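Lin2722 protein (Listeria innocua, PDB 3DS8) is of unknown function but belongs to the alpha/beta hydrolase clan and probably works as a serine hydrolase. Local coordinates at residues 40-45 and 65-70; 71-76 and 101-106; 35-40 and 60-65. One frame throughout, in Å; residues are numbered along the deposited sequence.

Contact 1: 40-45 and 65-70; sequences TVNSEG and GFEQNQ
V41 approaches the F66 ring obliquely, V41 CG1 lying 3.5 Å from F66 CD1, and the two side chains run side by side. Water 1 sits in the ring plane at its edge, W76 stacks on the F66 ring and F64 meets it edge-to-face. Among the amides and carboxylates, the amide planes of N42 and Q68 are 48° apart, and the E67 carboxylate plane is turned 57° from the N42 amide.

Here the parallel strands 36-42 and 61-66 end. V41 N donates to G65 O at 3.0 Å and E67 N to V41 O, also at 3.0 Å. Past these bonds the pairing passes to side chains. The Q68 chain bends at its second torsion (chi2 91°), bringing CD round toward segment 40-45. Three donors then grip Q68 OE1: S43 N at 2.7 Å, water 1 at 2.8 Å and, weakly, S43 OG. Water 1 also donates to V41 O and accepts from Q68 N, so it bridges the two chains where the strands part. The amide of Q68 turns its NE2 to N42 OD1, nearly straight, although the modelled separation of 2.5 Å is doubtfully short. N42 OD1 also takes E44 N, closing an Asx turn, and N42 ND2 reaches E44 OE2 at 3.0 Å, meeting the carboxylate from above its plane.

E67 OE1 comes close to N42 ND2 at a poor angle that does not make a hydrogen bond, and stands 4.7 Å from E44 OE2. Two like charges thus flank one amide NH2 group, which probably eases their repulsion, while Q68 OE1, by taking S43 N and water 1, continues the pairing past the last backbone bond.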
ATOM      1  N   THR A  40       0.821  15.815  -6.876  1.00 16.74           N
ATOM      2  CA  THR A  40      -0.274  15.272  -7.635  1.00 18.90           C
ATOM      3  C   THR A  40       0.149  15.086  -9.091  1.00 18.75           C
ATOM      4  O   THR A  40       1.055  15.776  -9.583  1.00 17.34           O
ATOM      5  CB  THR A  40      -1.472  16.209  -7.521  1.00 19.83           C
ATOM      6  OG1 THR A  40      -1.084  17.511  -7.925  1.00 22.62           O
ATOM      7  CG2 THR A  40      -1.978  16.319  -6.039  1.00 20.88           C
ATOM      8  N   VAL A  41      -0.504  14.163  -9.779  1.00 19.54           N
ATOM      9  CA  VAL A  41      -0.153  13.848 -11.181  1.00 19.91           C
ATOM     10  C   VAL A  41      -1.443  13.724 -11.978  1.00 22.55           C
ATOM     11  O   VAL A  41      -2.500  13.357 -11.451  1.00 20.38           O
ATOM     12  CB  VAL A  41       0.762  12.571 -11.315  1.00 20.91           C
ATOM     13  CG1 VAL A  41       0.043  11.284 -10.775  1.00 20.18           C
ATOM     14  CG2 VAL A  41       1.219  12.314 -12.804  1.00 21.37           C
ATOM     15  N   ASN A  42      -1.339  14.099 -13.247  1.00 22.17           N
ATOM     16  CA  ASN A  42      -2.430  14.068 -14.191  1.00 24.77           C
ATOM     17  C   ASN A  42      -1.846  13.427 -15.448  1.00 25.25           C
ATOM     18  O   ASN A  42      -0.849  13.917 -15.995  1.00 25.52           O
ATOM     19  CB  ASN A  42      -2.856  15.503 -14.460  1.00 24.94           C
ATOM     20  CG  ASN A  42      -4.043  15.635 -15.370  1.00 27.78           C
ATOM     21  OD1 ASN A  42      -4.431  14.721 -16.116  1.00 32.60           O
ATOM     22  ND2 ASN A  42      -4.615  16.819 -15.349  1.00 31.15           N
ATOM     23  N   SER A  43      -2.505  12.386 -15.921  1.00 26.60           N
ATOM     24  CA  SER A  43      -2.123  11.699 -17.155  1.00 28.23           C
ATOM     25  C   SER A  43      -2.111  12.612 -18.378  1.00 28.35           C
ATOM     26  O   SER A  43      -1.567  12.213 -19.407  1.00 29.89           O
ATOM     27  CB  SER A  43      -3.083  10.535 -17.434  1.00 28.65           C
ATOM     28  OG  SER A  43      -4.354  11.013 -17.841  1.00 33.13           O
ATOM     29  N   GLU A  44      -2.740  13.794 -18.286  1.00 28.16           N
ATOM     30  CA  GLU A  44      -2.727  14.814 -19.348  1.00 29.57           C
ATOM     31  C   GLU A  44      -1.309  15.319 -19.554  1.00 28.12           C
ATOM     32  O   GLU A  44      -0.972  15.802 -20.648  1.00 28.75           O
ATOM     33  CB  GLU A  44      -3.588  16.042 -18.990  1.00 29.81           C
ATOM     34  CG  GLU A  44      -5.111  15.833 -18.952  1.00 33.48           C
ATOM     35  CD  GLU A  44      -5.838  17.002 -18.249  1.00 34.10           C
ATOM     36  OE1 GLU A  44      -5.470  18.189 -18.491  1.00 40.03           O
ATOM     37  OE2 GLU A  44      -6.755  16.720 -17.428  1.00 41.41           O
ATOM     38  N   GLY A  45      -0.514  15.253 -18.486  1.00 26.21           N
ATOM     39  CA  GLY A  45       0.900  15.550 -18.526  1.00 24.32           C
ATOM     40  C   GLY A  45       1.396  16.595 -17.523  1.00 23.89           C
ATOM     41  O   GLY A  45       2.298  17.351 -17.893  1.00 24.63           O
ATOM     42  N   GLY A  65      -1.660  12.431  -4.866  1.00 13.56           N
ATOM     43  CA  GLY A  65      -2.977  12.452  -5.456  1.00 14.74           C
ATOM     44  C   GLY A  65      -2.933  12.174  -6.941  1.00 14.22           C
ATOM     45  O   GLY A  65      -2.158  12.770  -7.640  1.00 14.49           O
ATOM     46  N   PHE A  66      -3.808  11.299  -7.413  1.00 15.40           N
ATOM     47  CA  PHE A  66      -4.060  11.130  -8.848  1.00 14.87           C
ATOM     48  C   PHE A  66      -5.292  11.920  -9.272  1.00 16.84           C
ATOM     49  O   PHE A  66      -6.404  11.643  -8.797  1.00 14.84           O
ATOM     50  CB  PHE A  66      -4.317   9.660  -9.147  1.00 15.17           C
ATOM     51  CG  PHE A  66      -3.140   8.769  -8.924  1.00 15.06           C
ATOM     52  CD1 PHE A  66      -2.128   8.720  -9.853  1.00 16.56           C
ATOM     53  CD2 PHE A  66      -3.033   7.988  -7.781  1.00 16.31           C
ATOM     54  CE1 PHE A  66      -1.022   7.886  -9.668  1.00 16.91           C
ATOM     55  CE2 PHE A  66      -1.916   7.200  -7.560  1.00 14.74           C
ATOM     56  CZ  PHE A  66      -0.916   7.120  -8.542  1.00 15.82           C
ATOM     57  N   GLU A  67      -5.142  12.873 -10.195  1.00 17.58           N
ATOM     58  CA  GLU A  67      -6.324  13.612 -10.683  1.00 18.43           C
ATOM     59  C   GLU A  67      -7.347  12.649 -11.323  1.00 17.20           C
ATOM     60  O   GLU A  67      -8.568  12.834 -11.196  1.00 17.20           O
ATOM     61  CB  GLU A  67      -5.953  14.650 -11.736  1.00 19.45           C
ATOM     62  CG  GLU A  67      -7.196  15.431 -12.195  1.00 21.32           C
ATOM     63  CD  GLU A  67      -6.949  16.877 -12.653  1.00 26.06           C
ATOM     64  OE1 GLU A  67      -5.787  17.280 -12.899  1.00 36.23           O
ATOM     65  OE2 GLU A  67      -7.962  17.614 -12.755  1.00 36.31           O
ATOM     66  N   GLN A  68      -6.831  11.646 -12.013  1.00 16.16           N
ATOM     67  CA  GLN A  68      -7.652  10.589 -12.598  1.00 16.40           C
ATOM     68  C   GLN A  68      -7.850   9.525 -11.528  1.00 14.61           C
ATOM     69  O   GLN A  68      -7.187   8.487 -11.521  1.00 14.07           O
ATOM     70  CB  GLN A  68      -7.015  10.025 -13.870  1.00 17.13           C
ATOM     71  CG  GLN A  68      -7.144  10.998 -15.054  1.00 20.43           C
ATOM     72  CD  GLN A  68      -5.997  11.940 -15.185  1.00 24.78           C
ATOM     73  OE1 GLN A  68      -4.850  11.560 -14.946  1.00 26.66           O
ATOM     74  NE2 GLN A  68      -6.277  13.173 -15.627  1.00 30.63           N
ATOM     75  N   ASN A  69      -8.770   9.823 -10.619  1.00 14.87           N
ATOM     76  CA  ASN A  69      -8.859   9.122  -9.323  1.00 14.64           C
ATOM     77  C   ASN A  69      -9.754   7.885  -9.357  1.00 14.10           C
ATOM     78  O   ASN A  69     -10.014   7.259  -8.324  1.00 14.37           O
ATOM     79  CB  ASN A  69      -9.213  10.118  -8.196  1.00 15.81           C
ATOM     80  CG  ASN A  69     -10.673  10.588  -8.228  1.00 15.62           C
ATOM     81  OD1 ASN A  69     -11.347  10.449  -9.225  1.00 16.58           O
ATOM     82  ND2 ASN A  69     -11.123  11.235  -7.146  1.00 16.76           N
ATOM     83  N   GLN A  70     -10.193   7.495 -10.555  1.00 13.94           N
ATOM     84  CA  GLN A  70     -10.916   6.209 -10.741  1.00 14.16           C
ATOM     85  C   GLN A  70     -10.237   5.325 -11.779  1.00 16.04           C
ATOM     86  O   GLN A  70     -10.795   4.312 -12.197  1.00 15.76           O
ATOM     87  CB  GLN A  70     -12.380   6.418 -11.132  1.00 14.65           C
ATOM     88  CG  GLN A  70     -13.129   7.275 -10.196  1.00 15.03           C
ATOM     89  CD  GLN A  70     -13.727   6.551  -9.035  1.00 15.32           C
ATOM     90  OE1 GLN A  70     -13.469   5.375  -8.805  1.00 15.26           O
ATOM     91  NE2 GLN A  70     -14.567   7.276  -8.265  1.00 18.46           N
TER
HETATM   92  O   HOH W   1      -3.879  10.822 -12.417  1.00 22.85           O

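Contact 2: 71-76 and 101-106; sequences ATPDDW and HSNGGL. With SO4 (sulfate ion), chain B.
N103 is wedged between W76 and P73, and this is the tight part of the contact. Its ND2 lies 3.2 Å above one face of the W76 indole, offset toward the rim, with the amide and ring planes 66° apart. The same ND2 gives a weak, bent bond to A71 O at 3.1 Å. The other branch, N103 OD1, rests against the proline ring, 3.2 Å from P73 CD. Having CG anti to the backbone N (chi1 -155°) directs CG toward segment 71-76. Next to it P73 CB packs on L106 CB at 3.5 Å, the two side chains side by side, and G104 CA lies in the indole plane at its edge. W76 NE1 is turned to Q68 O.

Away from the N103 wedge the contact loosens. T72, exposed at the N-cap position of helix 73-91, points away from segment 101-106, and its OG1 donates to D74 OD1 at 2.7 Å.

N103 N holds a sulfate, probably from the crystallisation liquor, bonding to its O3 at 2.9 Å. S102 OG is modelled implausibly close to the same ion, so that approach is doubtful. S102, with a positive phi of 54°, sits between strand 95-101 and helix 103-114 in a G-x-S-x-G sequence, consistent with the nucleophile elbow of alpha/beta hydrolases, where the backbone N-H following the serine commonly lines the oxyanion hole.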
ATOM      1  N   ALA A  71      -8.996   5.648 -12.140  1.00 14.69           N
ATOM      2  CA  ALA A  71      -8.267   4.830 -13.109  1.00 15.41           C
ATOM      3  C   ALA A  71      -7.742   3.524 -12.532  1.00 15.75           C
ATOM      4  O   ALA A  71      -7.726   3.292 -11.306  1.00 15.59           O
ATOM      5  CB  ALA A  71      -7.078   5.682 -13.736  1.00 15.30           C
ATOM      6  N   THR A  72      -7.249   2.654 -13.420  1.00 16.33           N
ATOM      7  CA  THR A  72      -6.812   1.325 -13.020  1.00 16.16           C
ATOM      8  C   THR A  72      -5.507   1.419 -12.235  1.00 16.50           C
ATOM      9  O   THR A  72      -4.708   2.327 -12.431  1.00 15.74           O
ATOM     10  CB  THR A  72      -6.541   0.414 -14.248  1.00 16.80           C
ATOM     11  OG1 THR A  72      -5.409   0.911 -14.989  1.00 18.42           O
ATOM     12  CG2 THR A  72      -7.763   0.399 -15.157  1.00 14.56           C
ATOM     13  N   PRO A  73      -5.293   0.463 -11.346  1.00 15.73           N
ATOM     14  CA  PRO A  73      -4.086   0.534 -10.542  1.00 16.70           C
ATOM     15  C   PRO A  73      -2.818   0.438 -11.382  1.00 15.35           C
ATOM     16  O   PRO A  73      -1.794   1.012 -10.982  1.00 14.78           O
ATOM     17  CB  PRO A  73      -4.218  -0.615  -9.571  1.00 16.18           C
ATOM     18  CG  PRO A  73      -5.273  -1.477 -10.057  1.00 16.01           C
ATOM     19  CD  PRO A  73      -6.150  -0.684 -10.993  1.00 17.00           C
ATOM     20  N   ASP A  74      -2.856  -0.268 -12.519  1.00 16.49           N
ATOM     21  CA  ASP A  74      -1.648  -0.297 -13.345  1.00 17.59           C
ATOM     22  C   ASP A  74      -1.403   1.022 -14.056  1.00 16.64           C
ATOM     23  O   ASP A  74      -0.232   1.423 -14.220  1.00 18.52           O
ATOM     24  CB  ASP A  74      -1.556  -1.532 -14.265  1.00 18.94           C
ATOM     25  CG  ASP A  74      -2.672  -1.669 -15.222  1.00 25.44           C
ATOM     26  OD1 ASP A  74      -3.789  -1.211 -14.955  1.00 34.82           O
ATOM     27  OD2 ASP A  74      -2.431  -2.350 -16.254  1.00 35.54           O
ATOM     28  N   ASP A  75      -2.462   1.758 -14.418  1.00 15.11           N
ATOM     29  CA  ASP A  75      -2.261   3.144 -14.895  1.00 15.46           C
ATOM     30  C   ASP A  75      -1.692   4.056 -13.786  1.00 13.63           C
ATOM     31  O   ASP A  75      -0.727   4.842 -14.023  1.00 13.59           O
ATOM     32  CB  ASP A  75      -3.536   3.731 -15.436  1.00 15.45           C
ATOM     33  CG  ASP A  75      -3.839   3.230 -16.862  1.00 17.95           C
ATOM     34  OD1 ASP A  75      -2.940   2.713 -17.534  1.00 25.92           O
ATOM     35  OD2 ASP A  75      -4.958   3.344 -17.286  1.00 21.75           O
ATOM     36  N   TRP A  76      -2.242   3.919 -12.594  1.00 13.66           N
ATOM     37  CA  TRP A  76      -1.701   4.652 -11.440  1.00 13.50           C
ATOM     38  C   TRP A  76      -0.197   4.365 -11.242  1.00 13.88           C
ATOM     39  O   TRP A  76       0.597   5.284 -11.014  1.00 12.87           O
ATOM     40  CB  TRP A  76      -2.470   4.317 -10.166  1.00 13.01           C
ATOM     41  CG  TRP A  76      -3.742   5.066 -10.010  1.00 11.88           C
ATOM     42  CD1 TRP A  76      -4.398   5.823 -10.924  1.00 14.73           C
ATOM     43  CD2 TRP A  76      -4.521   5.102  -8.822  1.00 13.28           C
ATOM     44  NE1 TRP A  76      -5.568   6.334 -10.377  1.00 13.17           N
ATOM     45  CE2 TRP A  76      -5.655   5.905  -9.075  1.00 13.57           C
ATOM     46  CE3 TRP A  76      -4.344   4.551  -7.546  1.00 15.94           C
ATOM     47  CZ2 TRP A  76      -6.642   6.143  -8.105  1.00 13.31           C
ATOM     48  CZ3 TRP A  76      -5.316   4.806  -6.573  1.00 14.73           C
ATOM     49  CH2 TRP A  76      -6.457   5.574  -6.870  1.00 13.32           C
ATOM     50  N   HIS A 101      -4.450   2.922   0.388  1.00 13.39           N
ATOM     51  CA  HIS A 101      -5.801   2.454   0.664  1.00 13.61           C
ATOM     52  C   HIS A 101      -6.359   1.887  -0.635  1.00 14.78           C
ATOM     53  O   HIS A 101      -6.374   2.590  -1.657  1.00 13.45           O
ATOM     54  CB  HIS A 101      -6.616   3.638   1.164  1.00 14.43           C
ATOM     55  CG  HIS A 101      -8.053   3.356   1.453  1.00 14.57           C
ATOM     56  ND1 HIS A 101      -8.520   2.180   2.013  1.00 19.06           N
ATOM     57  CD2 HIS A 101      -9.140   4.154   1.285  1.00 14.16           C
ATOM     58  CE1 HIS A 101      -9.837   2.271   2.152  1.00 13.24           C
ATOM     59  NE2 HIS A 101     -10.234   3.454   1.724  1.00 20.11           N
ATOM     60  N   SER A 102      -6.830   0.652  -0.570  1.00 15.19           N
ATOM     61  CA  SER A 102      -7.568  -0.008  -1.638  1.00 14.94           C
ATOM     62  C   SER A 102      -6.810   0.016  -2.971  1.00 14.88           C
ATOM     63  O   SER A 102      -5.730  -0.548  -3.044  1.00 14.07           O
ATOM     64  CB  SER A 102      -9.015   0.521  -1.698  1.00 16.98           C
ATOM     65  OG  SER A 102      -9.801  -0.433  -2.437  1.00 22.51           O
ATOM     66  N   ASN A 103      -7.339   0.682  -4.010  1.00 14.86           N
ATOM     67  CA  ASN A 103      -6.612   0.813  -5.286  1.00 14.75           C
ATOM     68  C   ASN A 103      -5.182   1.328  -5.129  1.00 13.79           C
ATOM     69  O   ASN A 103      -4.281   0.966  -5.901  1.00 13.76           O
ATOM     70  CB  ASN A 103      -7.391   1.722  -6.271  1.00 15.47           C
ATOM     71  CG  ASN A 103      -7.071   1.428  -7.723  1.00 19.16           C
ATOM     72  OD1 ASN A 103      -7.179   0.264  -8.143  1.00 23.45           O
ATOM     73  ND2 ASN A 103      -6.701   2.472  -8.527  1.00 18.65           N
ATOM     74  N   GLY A 104      -4.970   2.177  -4.145  1.00 12.97           N
ATOM     75  CA  GLY A 104      -3.618   2.707  -3.866  1.00 13.83           C
ATOM     76  C   GLY A 104      -2.624   1.665  -3.485  1.00 13.48           C
ATOM     77  O   GLY A 104      -1.444   1.727  -3.884  1.00 13.98           O
ATOM     78  N   GLY A 105      -3.065   0.698  -2.688  1.00 14.64           N
ATOM     79  CA  GLY A 105      -2.216  -0.480  -2.392  1.00 14.62           C
ATOM     80  C   GLY A 105      -1.907  -1.343  -3.605  1.00 14.29           C
ATOM     81  O   GLY A 105      -0.792  -1.856  -3.730  1.00 14.51           O
ATOM     82  N   LEU A 106      -2.853  -1.471  -4.539  1.00 14.62           N
ATOM     83  CA  LEU A 106      -2.611  -2.180  -5.794  1.00 14.80           C
ATOM     84  C   LEU A 106      -1.574  -1.456  -6.672  1.00 14.03           C
ATOM     85  O   LEU A 106      -0.710  -2.074  -7.247  1.00 13.70           O
ATOM     86  CB  LEU A 106      -3.891  -2.428  -6.569  1.00 14.03           C
ATOM     87  CG  LEU A 106      -5.015  -3.198  -5.862  1.00 14.61           C
ATOM     88  CD1 LEU A 106      -6.266  -3.298  -6.734  1.00 15.40           C
ATOM     89  CD2 LEU A 106      -4.449  -4.550  -5.430  1.00 14.20           C
TER
HETATM   90  S   SO4 B 255     -11.022   0.868  -4.618  1.00 23.64           S
HETATM   91  O1  SO4 B 255     -10.509  -0.520  -4.591  1.00 23.03           O
HETATM   92  O2  SO4 B 255     -11.932   1.108  -3.513  1.00 25.94           O
HETATM   93  O3  SO4 B 255      -9.926   1.834  -4.480  1.00 15.87           O
HETATM   94  O4  SO4 B 255     -11.743   1.054  -5.913  1.00 24.36           O

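Contact 3: 35-40 and 60-65; sequences EALTMT and PIIKFG
M39 O is held by two groups of the facing strand at once: G65 N donates to it at 2.9 Å, and F64 CA offers a C-H at 3.3 Å. The same oxygen stands over one face of the F64 ring, offset toward its rim. This is the parallel pairing of strands 36-42 and 61-66 in the central sheet of the alpha/beta hydrolase fold; the axes of 36-40 and 61-65 run at 21° to each other.

Upstream the same pattern repeats. L37 N donates to I61 O at 2.8 Å and L37 O receives K63 N, also at 2.8 Å, so L37 is bound through both its backbone polar atoms to residues on either side of I62. M39 does the same around F64, taking K63 O with its N. E35 O opens the series by accepting I61 N.

The two faces of the sheet differ. On one, L37, I62, M39 and F64 form an apolar layer, with L37, M39 and F64 touching helix 73-91: L37 CB touches I62 CD1 at 3.9 Å, and I62 CG2 lies 4.0 Å from CG of the selenomethionine M39. M39 CB reaches the F64 ring at CD1. F64 has CG anti to its backbone N (chi1 -159°), which carries CG to 4.0 Å from M39 O.

The other face carries A36, I61, T38 and K63, with helix 20-30 packed on A36, I61 and K63. A36 CB and I61 CB touch. Beyond strand 36-42 the antiparallel strand 46-50 forms the edge of the sheet. The K63 chain, extended beyond CG, leads away from segment 35-40 to a salt bridge with D20, while its CB remains 3.8 Å from T38 OG1.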
ATOM      1  N   GLU A  35       7.759  16.493   8.576  1.00 14.61           N
ATOM      2  CA  GLU A  35       7.522  17.340   7.402  1.00 15.70           C
ATOM      3  C   GLU A  35       6.716  16.565   6.359  1.00 15.99           C
ATOM      4  O   GLU A  35       6.742  15.331   6.326  1.00 15.33           O
ATOM      5  CB  GLU A  35       8.819  17.815   6.744  1.00 16.14           C
ATOM      6  CG  GLU A  35       9.756  18.620   7.609  1.00 16.89           C
ATOM      7  CD  GLU A  35      11.019  19.091   6.865  1.00 19.26           C
ATOM      8  OE1 GLU A  35      10.980  19.241   5.638  1.00 21.73           O
ATOM      9  OE2 GLU A  35      12.034  19.375   7.531  1.00 24.11           O
ATOM     10  N   ALA A  36       5.985  17.316   5.526  1.00 16.14           N
ATOM     11  CA  ALA A  36       5.196  16.708   4.457  1.00 15.62           C
ATOM     12  C   ALA A  36       5.231  17.564   3.198  1.00 16.36           C
ATOM     13  O   ALA A  36       5.437  18.777   3.261  1.00 15.62           O
ATOM     14  CB  ALA A  36       3.764  16.487   4.859  1.00 15.63           C
ATOM     15  N   LEU A  37       5.022  16.895   2.089  1.00 16.74           N
ATOM     16  CA  LEU A  37       4.910  17.478   0.763  1.00 17.78           C
ATOM     17  C   LEU A  37       3.626  16.886   0.133  1.00 16.86           C
ATOM     18  O   LEU A  37       3.272  15.742   0.419  1.00 16.72           O
ATOM     19  CB  LEU A  37       6.166  17.065  -0.012  1.00 19.25           C
ATOM     20  CG  LEU A  37       6.445  17.492  -1.413  1.00 23.19           C
ATOM     21  CD1 LEU A  37       7.912  17.194  -1.781  1.00 29.18           C
ATOM     22  CD2 LEU A  37       5.520  16.762  -2.237  1.00 26.28           C
ATOM     23  N   THR A  38       2.890  17.676  -0.653  1.00 15.53           N
ATOM     24  CA  THR A  38       1.781  17.133  -1.443  1.00 15.77           C
ATOM     25  C   THR A  38       2.205  17.082  -2.905  1.00 15.21           C
ATOM     26  O   THR A  38       2.764  18.041  -3.418  1.00 13.68           O
ATOM     27  CB  THR A  38       0.480  17.943  -1.245  1.00 16.59           C
ATOM     28  OG1 THR A  38       0.028  17.763   0.106  1.00 19.35           O
ATOM     29  CG2 THR A  38      -0.633  17.499  -2.229  1.00 15.96           C
HETATM   30  N   MSE A  39       1.970  15.949  -3.568  1.00 15.49           N
HETATM   31  CA  MSE A  39       2.305  15.807  -4.974  1.00 18.32           C
HETATM   32  C   MSE A  39       1.098  15.291  -5.688  1.00 16.93           C
HETATM   33  O   MSE A  39       0.450  14.385  -5.205  1.00 15.30           O
HETATM   34  CB  MSE A  39       3.395  14.781  -5.234  1.00 17.95           C
HETATM   35  CG  MSE A  39       4.759  15.164  -4.865  1.00 24.48           C
HETATM   36 SE   MSE A  39       5.990  13.792  -5.641  1.00 36.81          SE
HETATM   37  CE  MSE A  39       5.954  14.261  -7.469  1.00 27.82           C
ATOM     38  N   THR A  40       0.821  15.815  -6.876  1.00 16.74           N
ATOM     39  CA  THR A  40      -0.274  15.272  -7.635  1.00 18.90           C
ATOM     40  C   THR A  40       0.149  15.086  -9.091  1.00 18.75           C
ATOM     41  O   THR A  40       1.055  15.776  -9.583  1.00 17.34           O
ATOM     42  CB  THR A  40      -1.472  16.209  -7.521  1.00 19.83           C
ATOM     43  OG1 THR A  40      -1.084  17.511  -7.925  1.00 22.62           O
ATOM     44  CG2 THR A  40      -1.978  16.319  -6.039  1.00 20.88           C
ATOM     45  N   PRO A  60       9.839  12.020   6.011  1.00 12.30           N
ATOM     46  CA  PRO A  60       8.921  12.976   5.399  1.00 12.39           C
ATOM     47  C   PRO A  60       7.779  12.266   4.682  1.00 12.56           C
ATOM     48  O   PRO A  60       7.980  11.253   4.025  1.00 12.64           O
ATOM     49  CB  PRO A  60       9.807  13.760   4.438  1.00 12.53           C
ATOM     50  CG  PRO A  60      10.924  12.834   4.142  1.00 12.71           C
ATOM     51  CD  PRO A  60      11.182  12.101   5.416  1.00 12.98           C
ATOM     52  N   ILE A  61       6.582  12.799   4.840  1.00 13.26           N
ATOM     53  CA  ILE A  61       5.386  12.253   4.234  1.00 13.15           C
ATOM     54  C   ILE A  61       5.118  12.901   2.857  1.00 13.20           C
ATOM     55  O   ILE A  61       5.144  14.135   2.688  1.00 13.21           O
ATOM     56  CB  ILE A  61       4.191  12.405   5.193  1.00 14.31           C
ATOM     57  CG1 ILE A  61       4.411  11.507   6.426  1.00 13.43           C
ATOM     58  CG2 ILE A  61       2.838  12.076   4.482  1.00 14.17           C
ATOM     59  CD1 ILE A  61       3.376  11.738   7.497  1.00 15.21           C
ATOM     60  N   ILE A  62       4.876  12.051   1.874  1.00 12.37           N
ATOM     61  CA  ILE A  62       4.444  12.493   0.551  1.00 13.20           C
ATOM     62  C   ILE A  62       2.967  12.142   0.363  1.00 12.85           C
ATOM     63  O   ILE A  62       2.587  10.981   0.174  1.00 12.95           O
ATOM     64  CB  ILE A  62       5.299  11.867  -0.566  1.00 13.49           C
ATOM     65  CG1 ILE A  62       6.805  11.989  -0.254  1.00 16.25           C
ATOM     66  CG2 ILE A  62       4.866  12.443  -1.971  1.00 14.12           C
ATOM     67  CD1 ILE A  62       7.391  13.378  -0.112  1.00 20.50           C
ATOM     68  N   LYS A  63       2.126  13.151   0.485  1.00 12.74           N
ATOM     69  CA  LYS A  63       0.697  12.979   0.292  1.00 13.22           C
ATOM     70  C   LYS A  63       0.441  13.011  -1.205  1.00 14.09           C
ATOM     71  O   LYS A  63       0.565  14.042  -1.845  1.00 14.64           O
ATOM     72  CB  LYS A  63      -0.076  14.082   1.008  1.00 14.26           C
ATOM     73  CG  LYS A  63       0.187  14.099   2.499  1.00 16.91           C
ATOM     74  CD  LYS A  63      -0.708  15.111   3.228  1.00 16.07           C
ATOM     75  CE  LYS A  63      -0.413  15.133   4.698  1.00 17.69           C
ATOM     76  NZ  LYS A  63      -1.221  16.184   5.391  1.00 19.10           N
ATOM     77  N   PHE A  64       0.056  11.876  -1.750  1.00 13.39           N
ATOM     78  CA  PHE A  64      -0.012  11.744  -3.203  1.00 14.31           C
ATOM     79  C   PHE A  64      -1.444  11.772  -3.730  1.00 14.83           C
ATOM     80  O   PHE A  64      -2.338  11.166  -3.141  1.00 15.95           O
ATOM     81  CB  PHE A  64       0.699  10.463  -3.644  1.00 14.84           C
ATOM     82  CG  PHE A  64       1.114  10.490  -5.060  1.00 15.38           C
ATOM     83  CD1 PHE A  64       2.334  11.034  -5.417  1.00 13.84           C
ATOM     84  CD2 PHE A  64       0.278  10.008  -6.047  1.00 16.89           C
ATOM     85  CE1 PHE A  64       2.727  11.103  -6.729  1.00 16.97           C
ATOM     86  CE2 PHE A  64       0.661  10.060  -7.379  1.00 16.33           C
ATOM     87  CZ  PHE A  64       1.889  10.616  -7.729  1.00 16.32           C
ATOM     88  N   GLY A  65      -1.660  12.431  -4.866  1.00 13.56           N
ATOM     89  CA  GLY A  65      -2.977  12.452  -5.456  1.00 14.74           C
ATOM     90  C   GLY A  65      -2.933  12.174  -6.941  1.00 14.22           C
ATOM     91  O   GLY A  65      -2.158  12.770  -7.640  1.00 14.49           O
TER

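Contacts 1 and 3 are successive parts of one strand pair: they share T40 and G65, their centres lie about 14 Å apart, and V41 CG1 packs on F64 CZ at 3.6 Å. Where the pair ends, the chain runs on through 65-70 into helix 73-91, which brings contact 2 to about 12 Å from contact 1, centre to centre. There Q68 O accepts W76 NE1 at 2.9 Å, joining the loop after strand 61-66 to the indole beside the presumed nucleophile elbow. Q70 OE1 also bonds S12 OG, which, like H222 NE2, is hydrogen-bonded to the sulfate. Contact 3 stays clear of this site, its centre about 17 Å from that of contact 2.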